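Local coordinates for phenylacetic acid degradation-related protein (Silicibacter sp., PDB 2QWZ) that is a putative hotdog-fold thioesterase, probably hydrolysing thioester substrates and possibly linked to phenylacetic acid degradation, at residues 35-40 against 83-88; 44-49 against 54-59; 61-66 against 73-78. All blocks are in the same frame, centred on the assembly; numbering follows the deposited sequence.

Interaction 1: residues 35-40 against 83-88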
loop_
_atom_site.group_PDB
_atom_site.type_symbol
_atom_site.label_atom_id
_atom_site.label_comp_id
_atom_site.label_asym_id
_atom_site.label_seq_id
_atom_site.Cartn_x
_atom_site.Cartn_y
_atom_site.Cartn_z
ATOM N N GLU A 35 -29.113 -4.583 8.163
ATOM C CA GLU A 35 -29.357 -4.300 9.584
ATOM C C GLU A 35 -28.268 -3.394 10.175
ATOM O O GLU A 35 -28.544 -2.280 10.614
ATOM C CB GLU A 35 -29.461 -5.617 10.376
ATOM C CG GLU A 35 -29.412 -5.476 11.894
ATOM C CD GLU A 35 -29.775 -6.771 12.624
ATOM O OE1 GLU A 35 -30.973 -7.134 12.637
ATOM O OE2 GLU A 35 -28.869 -7.417 13.203
ATOM N N VAL A 36 -27.036 -3.882 10.179
ATOM C CA VAL A 36 -25.884 -3.117 10.657
ATOM C C VAL A 36 -25.589 -1.842 9.843
ATOM O O VAL A 36 -25.096 -0.864 10.402
ATOM C CB VAL A 36 -24.625 -4.035 10.724
ATOM C CG1 VAL A 36 -23.338 -3.259 10.492
ATOM C CG2 VAL A 36 -24.585 -4.764 12.051
ATOM N N PHE A 37 -25.883 -1.845 8.540
ATOM C CA PHE A 37 -25.667 -0.657 7.690
ATOM C C PHE A 37 -26.913 -0.314 6.867
ATOM O O PHE A 37 -27.060 -0.780 5.735
ATOM C CB PHE A 37 -24.490 -0.848 6.730
ATOM C CG PHE A 37 -23.253 -1.378 7.375
ATOM C CD1 PHE A 37 -22.580 -0.638 8.333
ATOM C CD2 PHE A 37 -22.750 -2.618 7.010
ATOM C CE1 PHE A 37 -21.425 -1.130 8.930
ATOM C CE2 PHE A 37 -21.606 -3.116 7.600
ATOM C CZ PHE A 37 -20.935 -2.370 8.561
ATOM N N PRO A 38 -27.816 0.508 7.430
ATOM C CA PRO A 38 -29.026 0.899 6.698
ATOM C C PRO A 38 -28.748 1.684 5.417
ATOM O O PRO A 38 -29.513 1.572 4.457
ATOM C CB PRO A 38 -29.789 1.756 7.711
ATOM C CG PRO A 38 -29.195 1.397 9.052
ATOM C CD PRO A 38 -27.771 1.102 8.777
ATOM N N GLN A 39 -27.655 2.448 5.401
ATOM C CA GLN A 39 -27.214 3.182 4.195
ATOM C C GLN A 39 -26.863 2.300 2.970
ATOM O O GLN A 39 -27.058 2.732 1.827
ATOM C CB GLN A 39 -26.019 4.080 4.530
ATOM N N ILE A 40 -26.363 1.077 3.199
ATOM C CA ILE A 40 -25.946 0.186 2.083
ATOM C C ILE A 40 -27.121 -0.332 1.252
ATOM O O ILE A 40 -26.959 -0.593 0.049
ATOM C CB ILE A 40 -25.054 -1.028 2.529
ATOM C CG1 ILE A 40 -25.883 -2.164 3.165
ATOM C CG2 ILE A 40 -23.925 -0.548 3.457
ATOM C CD1 ILE A 40 -25.680 -3.530 2.494
ATOM N N SER A 83 -17.099 -5.359 0.460
ATOM C CA SER A 83 -16.890 -6.714 0.022
ATOM C C SER A 83 -16.048 -7.565 0.965
ATOM O O SER A 83 -16.401 -8.696 1.256
ATOM C CB SER A 83 -16.202 -6.718 -1.356
ATOM O OG SER A 83 -16.992 -6.018 -2.313
ATOM N N VAL A 84 -14.887 -7.075 1.379
ATOM C CA VAL A 84 -14.008 -7.885 2.209
ATOM C C VAL A 84 -14.564 -7.939 3.624
ATOM O O VAL A 84 -14.509 -8.979 4.255
ATOM C CB VAL A 84 -12.544 -7.412 2.157
ATOM C CG1 VAL A 84 -11.703 -8.316 2.891
ATOM C CG2 VAL A 84 -12.039 -7.377 0.673
ATOM N N TYR A 85 -15.126 -6.838 4.087
ATOM C CA TYR A 85 -15.741 -6.797 5.396
ATOM C C TYR A 85 -16.852 -7.837 5.504
ATOM O O TYR A 85 -16.928 -8.560 6.476
ATOM C CB TYR A 85 -16.325 -5.412 5.659
ATOM C CG TYR A 85 -17.033 -5.344 6.998
ATOM C CD1 TYR A 85 -16.318 -5.182 8.160
ATOM C CD2 TYR A 85 -18.426 -5.474 7.087
ATOM C CE1 TYR A 85 -16.971 -5.139 9.419
ATOM C CE2 TYR A 85 -19.079 -5.438 8.308
ATOM C CZ TYR A 85 -18.354 -5.265 9.472
ATOM O OH TYR A 85 -19.033 -5.235 10.669
ATOM N N ALA A 86 -17.699 -7.893 4.482
ATOM C CA ALA A 86 -18.822 -8.832 4.399
ATOM C C ALA A 86 -18.332 -10.271 4.423
ATOM O O ALA A 86 -18.895 -11.077 5.145
ATOM C CB ALA A 86 -19.657 -8.567 3.135
ATOM N N LEU A 87 -17.259 -10.575 3.676
ATOM C CA LEU A 87 -16.640 -11.920 3.707
ATOM C C LEU A 87 -16.047 -12.249 5.084
ATOM O O LEU A 87 -16.166 -13.366 5.560
ATOM C CB LEU A 87 -15.584 -12.050 2.632
ATOM C CG LEU A 87 -15.181 -13.420 2.066
ATOM C CD1 LEU A 87 -16.307 -14.346 1.551
ATOM C CD2 LEU A 87 -14.268 -13.121 0.966
ATOM N N VAL A 88 -15.433 -11.282 5.736
ATOM C CA VAL A 88 -14.907 -11.536 7.060
ATOM C C VAL A 88 -16.046 -11.878 8.007
ATOM O O VAL A 88 -15.995 -12.899 8.675
ATOM C CB VAL A 88 -14.054 -10.364 7.573
ATOM C CG1 VAL A 88 -13.679 -10.591 9.016
ATOM C CG2 VAL A 88 -12.832 -10.239 6.745
#
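Phe37 and Tyr85 reach toward each other from opposite directions and carry the contact between residues 35-40 and 83-88, which buries little surface. It is an apolar, aromatic encounter. Phe37 CE2 lies 3.5 Å from Tyr85 CE2, and the neighbouring Phe37 CZ is 3.6 Å from the same tyrosine carbon. The tyrosine thus presents its CE2 corner at the rim of the phenylalanine ring, close to the plane of that ring, whereas Phe37 meets the tyrosine ring obliquely. With centroids 5.6 Å apart and planes inclined at 64°, the pair is neither a parallel stack nor a regular T-shaped one. The phenol oxygen skirts the contact, Tyr85 OH lying 4.0 Å from Phe37 CZ.

A second apolar element comes from within residues 35-40. Val36 CG1 sits over the centre of one face of the Phe37 ring, 3.1 Å above its plane, and so limits how the ring can turn. Tyr85 holds CG trans to its backbone N (chi1 178°), which sends the ring out from its helix toward Phe37.

The backbone bonds lie within each segment. Phe37 is the first residue to leave helical geometry after helix 26-36, and its carbonyl oxygen accepts from Ile40 N at 3.2 Å, folding the chain into a turn. On the other side, Val88 N bonds to Val84 O at 2.9 Å in the regular manner of an alpha helix.

The contact lies near the surface and links the end of helix 26-36 to the long helix 73-92 of the hotdog fold. Tyr85 also touches Tyr153 of strand 147-154, while Ser83 and Ala86 pack on Met56 of strand 53-58, and Leu87 and Val88 on Leu123 of strand 117-126.

Interaction 2: residues 44-49 against 54-59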
loop_
_atom_site.group_PDB
_atom_site.type_symbol
_atom_site.label_atom_id
_atom_site.label_comp_id
_atom_site.label_asym_id
_atom_site.label_seq_id
_atom_site.Cartn_x
_atom_site.Cartn_y
_atom_site.Cartn_z
ATOM N N PHE A 44 -25.366 -1.305 -2.346
ATOM C CA PHE A 44 -24.580 -2.557 -2.347
ATOM C C PHE A 44 -25.435 -3.810 -2.139
ATOM O O PHE A 44 -26.223 -3.859 -1.204
ATOM C CB PHE A 44 -23.478 -2.488 -1.277
ATOM C CG PHE A 44 -22.432 -1.423 -1.567
ATOM C CD1 PHE A 44 -21.678 -1.473 -2.736
ATOM C CD2 PHE A 44 -22.236 -0.370 -0.716
ATOM C CE1 PHE A 44 -20.736 -0.502 -3.015
ATOM C CE2 PHE A 44 -21.303 0.590 -0.985
ATOM C CZ PHE A 44 -20.557 0.539 -2.141
ATOM N N SER A 45 -25.280 -4.802 -3.025
ATOM C CA SER A 45 -25.930 -6.106 -2.871
ATOM C C SER A 45 -24.976 -7.268 -3.187
ATOM O O SER A 45 -24.093 -7.138 -4.021
ATOM C CB SER A 45 -27.205 -6.186 -3.719
ATOM O OG SER A 45 -26.928 -6.047 -5.125
ATOM N N ILE A 46 -25.178 -8.408 -2.539
ATOM C CA ILE A 46 -24.360 -9.601 -2.758
ATOM C C ILE A 46 -24.851 -10.381 -3.977
ATOM O O ILE A 46 -25.955 -10.897 -3.976
ATOM C CB ILE A 46 -24.394 -10.538 -1.508
ATOM C CG1 ILE A 46 -24.133 -9.763 -0.218
ATOM C CG2 ILE A 46 -23.404 -11.708 -1.644
ATOM C CD1 ILE A 46 -24.105 -10.636 1.023
ATOM N N ASP A 47 -24.047 -10.479 -5.032
ATOM C CA ASP A 47 -24.339 -11.453 -6.077
ATOM C C ASP A 47 -24.060 -12.916 -5.744
ATOM O O ASP A 47 -24.803 -13.796 -6.164
ATOM C CB ASP A 47 -23.578 -11.121 -7.380
ATOM C CG ASP A 47 -24.081 -9.891 -8.032
ATOM O OD1 ASP A 47 -25.083 -9.339 -7.556
ATOM O OD2 ASP A 47 -23.473 -9.470 -9.031
ATOM N N ALA A 48 -22.968 -13.199 -5.058
ATOM C CA ALA A 48 -22.618 -14.571 -4.706
ATOM C C ALA A 48 -21.770 -14.606 -3.456
ATOM O O ALA A 48 -21.060 -13.666 -3.164
ATOM C CB ALA A 48 -21.871 -15.219 -5.832
ATOM N N LEU A 49 -21.832 -15.723 -2.752
ATOM C CA LEU A 49 -21.065 -15.951 -1.544
ATOM C C LEU A 49 -20.632 -17.414 -1.516
ATOM O O LEU A 49 -21.438 -18.303 -1.765
ATOM C CB LEU A 49 -21.911 -15.653 -0.328
ATOM C CG LEU A 49 -21.235 -15.966 1.015
ATOM C CD1 LEU A 49 -20.208 -14.928 1.311
ATOM C CD2 LEU A 49 -22.266 -15.977 2.075
ATOM N N ILE A 54 -16.507 -13.627 -2.344
ATOM C CA ILE A 54 -17.799 -12.975 -2.447
ATOM C C ILE A 54 -17.784 -12.114 -3.693
ATOM O O ILE A 54 -16.759 -11.568 -3.988
ATOM C CB ILE A 54 -18.037 -12.100 -1.244
ATOM C CG1 ILE A 54 -19.495 -11.638 -1.185
ATOM C CG2 ILE A 54 -17.052 -10.934 -1.189
ATOM C CD1 ILE A 54 -19.891 -11.021 0.183
ATOM N N THR A 55 -18.922 -11.997 -4.371
ATOM C CA THR A 55 -19.159 -10.982 -5.425
ATOM C C THR A 55 -20.193 -9.979 -4.970
ATOM O O THR A 55 -21.337 -10.339 -4.708
ATOM C CB THR A 55 -19.614 -11.611 -6.724
ATOM O OG1 THR A 55 -18.675 -12.609 -7.051
ATOM C CG2 THR A 55 -19.675 -10.584 -7.874
HETATM N N MSE A 56 -19.766 -8.728 -4.799
HETATM C CA MSE A 56 -20.656 -7.658 -4.393
HETATM C C MSE A 56 -20.908 -6.715 -5.559
HETATM O O MSE A 56 -19.993 -6.479 -6.351
HETATM C CB MSE A 56 -20.016 -6.898 -3.268
HETATM C CG MSE A 56 -20.893 -5.900 -2.616
HETATM SE SE MSE A 56 -21.917 -6.540 -1.102
HETATM C CE MSE A 56 -20.611 -7.273 0.121
ATOM N N ARG A 57 -22.137 -6.186 -5.622
ATOM C CA ARG A 57 -22.601 -5.277 -6.674
ATOM C C ARG A 57 -22.788 -3.892 -6.087
ATOM O O ARG A 57 -23.357 -3.745 -4.986
ATOM C CB ARG A 57 -23.946 -5.748 -7.230
ATOM C CG ARG A 57 -24.460 -4.953 -8.442
ATOM C CD ARG A 57 -25.767 -5.549 -8.967
ATOM N NE ARG A 57 -25.489 -6.819 -9.604
ATOM C CZ ARG A 57 -25.190 -6.956 -10.884
ATOM N NH1 ARG A 57 -25.176 -5.905 -11.694
ATOM N NH2 ARG A 57 -24.883 -8.146 -11.340
ATOM N N LEU A 58 -22.271 -2.896 -6.806
ATOM C CA LEU A 58 -22.632 -1.507 -6.576
ATOM C C LEU A 58 -23.614 -1.141 -7.674
ATOM O O LEU A 58 -23.260 -1.124 -8.877
ATOM C CB LEU A 58 -21.406 -0.583 -6.633
ATOM C CG LEU A 58 -21.467 0.928 -6.363
ATOM C CD1 LEU A 58 -20.016 1.474 -6.184
ATOM C CD2 LEU A 58 -22.151 1.693 -7.457
ATOM N N ASN A 59 -24.837 -0.837 -7.257
ATOM C CA ASN A 59 -25.892 -0.358 -8.165
ATOM C C ASN A 59 -25.607 1.067 -8.616
ATOM O O ASN A 59 -25.843 1.999 -7.871
ATOM C CB ASN A 59 -27.242 -0.436 -7.431
ATOM C CG ASN A 59 -28.417 0.109 -8.244
ATOM O OD1 ASN A 59 -28.330 0.330 -9.458
ATOM N ND2 ASN A 59 -29.542 0.296 -7.562
#
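Arg57 leaves its strand with CG trans to the backbone N (chi1 -174°), then bends at chi3 (-71°), which swings the guanidinium over to Asp47. Arg57 NE donates to the syn lone pair of Asp47 OD1 at 3.3 Å, with that oxygen close to the guanidinium plane. The salt bridge is completed by Arg57 NH2 and Asp47 OD2, 3.0 Å apart in a bent, weak bond; the carboxylate and guanidinium planes are turned 39° against each other. The remaining nitrogen, Arg57 NH1, forms salt bridges with Glu140 and Asp116, so the arginine gathers three carboxylates. A leucine in its place would probably leave Asp47, Glu140 and Asp116 without their shared positive partner and let the aspartate carboxylate turn more freely.

The two strands form an antiparallel hairpin at one edge of the hotdog sheet within this chain. Ser45 and Arg57 are a hydrogen-bonded pair: Ser45 N lies 2.9 Å from Arg57 O, and Arg57 N 2.7 Å from Ser45 O. Beyond them the register slips at a classic beta bulge, where Asp47 and Ala48 both face Thr55. Thr55 O takes weak bonds from both of their backbone nitrogens, while Thr55 N bonds to Ala48 O at 3.0 Å.

The face bearing Phe44, Ile46, Leu49, Ile54, Met56 and Leu58 is apolar. Phe44 CE1 meets Leu58 CB at 3.7 Å, the ring lying obliquely to the leucine. Ile46 uses both branches: its CG1 approaches the selenium (SE) of selenomethionine Met56 at 4.0 Å, and its CG2 touches Ile54 CG1 at 3.9 Å. Helix 26-36 packs on Ile46 and Leu49 through Leu29, and helix 73-92 on Phe44 and Met56.

Interaction 3: residues 61-66 against 73-78. With ACT (acetate ion), chain E.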
loop_
_atom_site.group_PDB
_atom_site.type_symbol
_atom_site.label_atom_id
_atom_site.label_comp_id
_atom_site.label_asym_id
_atom_site.label_seq_id
_atom_site.Cartn_x
_atom_site.Cartn_y
_atom_site.Cartn_z
ATOM N N GLN A 61 -26.975 3.107 -10.655
ATOM C CA GLN A 61 -28.105 4.008 -10.700
ATOM C C GLN A 61 -28.287 4.797 -9.406
ATOM O O GLN A 61 -28.586 5.976 -9.464
ATOM C CB GLN A 61 -29.377 3.234 -11.020
ATOM C CG GLN A 61 -30.507 4.124 -11.488
ATOM C CD GLN A 61 -31.831 3.467 -11.293
ATOM O OE1 GLN A 61 -32.530 3.141 -12.263
ATOM N NE2 GLN A 61 -32.187 3.236 -10.024
ATOM N N GLU A 62 -28.090 4.147 -8.256
ATOM C CA GLU A 62 -28.204 4.785 -6.953
ATOM C C GLU A 62 -27.245 5.962 -6.734
ATOM O O GLU A 62 -27.363 6.683 -5.742
ATOM C CB GLU A 62 -27.975 3.733 -5.869
ATOM C CG GLU A 62 -28.198 4.206 -4.437
ATOM C CD GLU A 62 -26.974 4.848 -3.802
ATOM O OE1 GLU A 62 -25.861 4.728 -4.356
ATOM O OE2 GLU A 62 -27.128 5.479 -2.738
ATOM N N ARG A 63 -26.289 6.137 -7.644
ATOM C CA ARG A 63 -25.286 7.187 -7.565
ATOM C C ARG A 63 -25.706 8.439 -8.329
ATOM O O ARG A 63 -25.059 9.477 -8.221
ATOM C CB ARG A 63 -23.967 6.690 -8.168
ATOM C CG ARG A 63 -23.378 5.453 -7.522
ATOM C CD ARG A 63 -22.466 5.817 -6.402
ATOM N NE ARG A 63 -23.177 5.957 -5.139
ATOM C CZ ARG A 63 -22.879 6.834 -4.186
ATOM N NH1 ARG A 63 -21.885 7.694 -4.326
ATOM N NH2 ARG A 63 -23.607 6.859 -3.079
ATOM N N HIS A 64 -26.742 8.317 -9.151
ATOM C CA HIS A 64 -27.286 9.449 -9.887
ATOM C C HIS A 64 -26.168 10.323 -10.433
ATOM O O HIS A 64 -26.000 11.469 -10.020
ATOM C CB HIS A 64 -28.225 10.249 -8.987
ATOM C CG HIS A 64 -29.333 9.427 -8.411
ATOM N ND1 HIS A 64 -30.352 8.910 -9.185
ATOM C CD2 HIS A 64 -29.561 8.997 -7.147
ATOM C CE1 HIS A 64 -31.174 8.217 -8.417
ATOM N NE2 HIS A 64 -30.713 8.246 -7.177
ATOM N N LEU A 65 -25.409 9.750 -11.357
ATOM C CA LEU A 65 -24.324 10.433 -12.020
ATOM C C LEU A 65 -24.836 10.993 -13.339
ATOM O O LEU A 65 -25.748 10.424 -13.943
ATOM C CB LEU A 65 -23.162 9.455 -12.287
ATOM C CG LEU A 65 -22.574 8.676 -11.101
ATOM C CD1 LEU A 65 -21.625 7.612 -11.590
ATOM C CD2 LEU A 65 -21.862 9.584 -10.128
ATOM N N ARG A 66 -24.237 12.095 -13.794
ATOM C CA ARG A 66 -24.552 12.665 -15.108
ATOM C C ARG A 66 -24.134 11.679 -16.201
ATOM O O ARG A 66 -23.236 10.883 -15.985
ATOM C CB ARG A 66 -23.831 14.008 -15.291
ATOM N N GLY A 73 -13.512 7.363 -6.844
ATOM C CA GLY A 73 -12.544 6.582 -6.069
ATOM C C GLY A 73 -13.028 6.278 -4.670
ATOM O O GLY A 73 -12.826 5.169 -4.152
ATOM N N PRO A 74 -13.668 7.256 -4.029
ATOM C CA PRO A 74 -14.293 6.919 -2.764
ATOM C C PRO A 74 -15.357 5.820 -2.861
ATOM O O PRO A 74 -15.505 5.055 -1.906
ATOM C CB PRO A 74 -14.893 8.259 -2.291
ATOM C CG PRO A 74 -14.068 9.288 -2.990
ATOM C CD PRO A 74 -13.797 8.692 -4.332
ATOM N N SER A 75 -16.065 5.736 -3.989
ATOM C CA SER A 75 -17.135 4.746 -4.155
ATOM C C SER A 75 -16.547 3.368 -4.391
ATOM O O SER A 75 -17.003 2.388 -3.772
ATOM C CB SER A 75 -18.095 5.130 -5.293
ATOM O OG SER A 75 -19.029 6.082 -4.835
HETATM N N MSE A 76 -15.517 3.321 -5.245
HETATM C CA MSE A 76 -14.673 2.115 -5.416
HETATM C C MSE A 76 -14.053 1.647 -4.103
HETATM O O MSE A 76 -14.050 0.475 -3.806
HETATM C CB MSE A 76 -13.605 2.338 -6.481
HETATM C CG MSE A 76 -14.219 2.448 -7.839
HETATM SE SE MSE A 76 -12.927 2.470 -9.285
HETATM C CE MSE A 76 -12.679 4.369 -9.356
ATOM N N PHE A 77 -13.536 2.571 -3.323
ATOM C CA PHE A 77 -13.074 2.261 -1.987
ATOM C C PHE A 77 -14.166 1.574 -1.177
ATOM O O PHE A 77 -13.926 0.550 -0.531
ATOM C CB PHE A 77 -12.617 3.529 -1.259
ATOM C CG PHE A 77 -12.198 3.253 0.153
ATOM C CD1 PHE A 77 -13.130 3.160 1.157
ATOM C CD2 PHE A 77 -10.883 2.970 0.447
ATOM C CE1 PHE A 77 -12.741 2.827 2.434
ATOM C CE2 PHE A 77 -10.496 2.654 1.723
ATOM C CZ PHE A 77 -11.419 2.568 2.704
ATOM N N ALA A 78 -15.362 2.179 -1.221
ATOM C CA ALA A 78 -16.580 1.703 -0.569
ATOM C C ALA A 78 -16.915 0.279 -0.973
ATOM O O ALA A 78 -17.166 -0.547 -0.110
ATOM C CB ALA A 78 -17.767 2.656 -0.880
HETATM C C ACT E . -19.918 8.680 -7.263
HETATM O O ACT E . -20.916 9.057 -6.616
HETATM O OXT ACT E . -19.595 7.473 -7.122
HETATM C CH3 ACT E . -19.219 9.678 -8.156
#
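The guanidinium of Arg63 has acetate and Glu62 at its edges, while Ser75 OG approaches it obliquely, 3.3 Å from Arg63 NH1. Near its plane, Arg63 NH1 donates to acetate O at 2.8 Å. Glu62 OE1 also lies in that plane, taking a salt-bridging hydrogen bond from Arg63 NE at 3.1 Å on its syn side, and Glu43 supplies a second carboxylate to NE. Bends at chi2 (-90°) and chi3 (88°) fold the arginine chain, laying CD beside the acetate, with Arg63 CD 3.4 Å from acetate OXT.

The acetate joins the two segments. Ser75 OG donates to acetate OXT at 2.7 Å, and Ser72 N, just ahead of helix 73-92, adds a further hydrogen bond. Leu65 CD2 is 3.3 Å from acetate CH3, an apolar neighbour for the methyl end. On another side of the helix, Phe77 packs against Gly73 of a second subunit.

The acetate is probably from the crystallisation liquor. Arginine, serine hydroxyl and backbone N-H at a helix amino end, whose dipole probably adds positive potential, are consistent with a site that can accept a small carboxylate, although Glu62 and Glu43 probably temper the arginine's charge.

Helix 73-92 runs through interactions 1 and 3, which do not touch, their centres lying about 16 Å apart, and it also packs on the apolar face of the hairpin of interaction 2. The hairpin touches both: Met56 and Ile54 meet Ser83 and Ala86, while Phe44 and Leu58 meet Ala78, Ser75 and Arg63. Interaction 2 is the most extensive and partly buried, joining backbone pairing and apolar packing to a salt bridge on the other side of the hairpin. Interaction 1 is a small aromatic contact near the surface. Interaction 3, farther from the chain centre and near a neighbouring subunit, is polar and is bridged by a bound acetate.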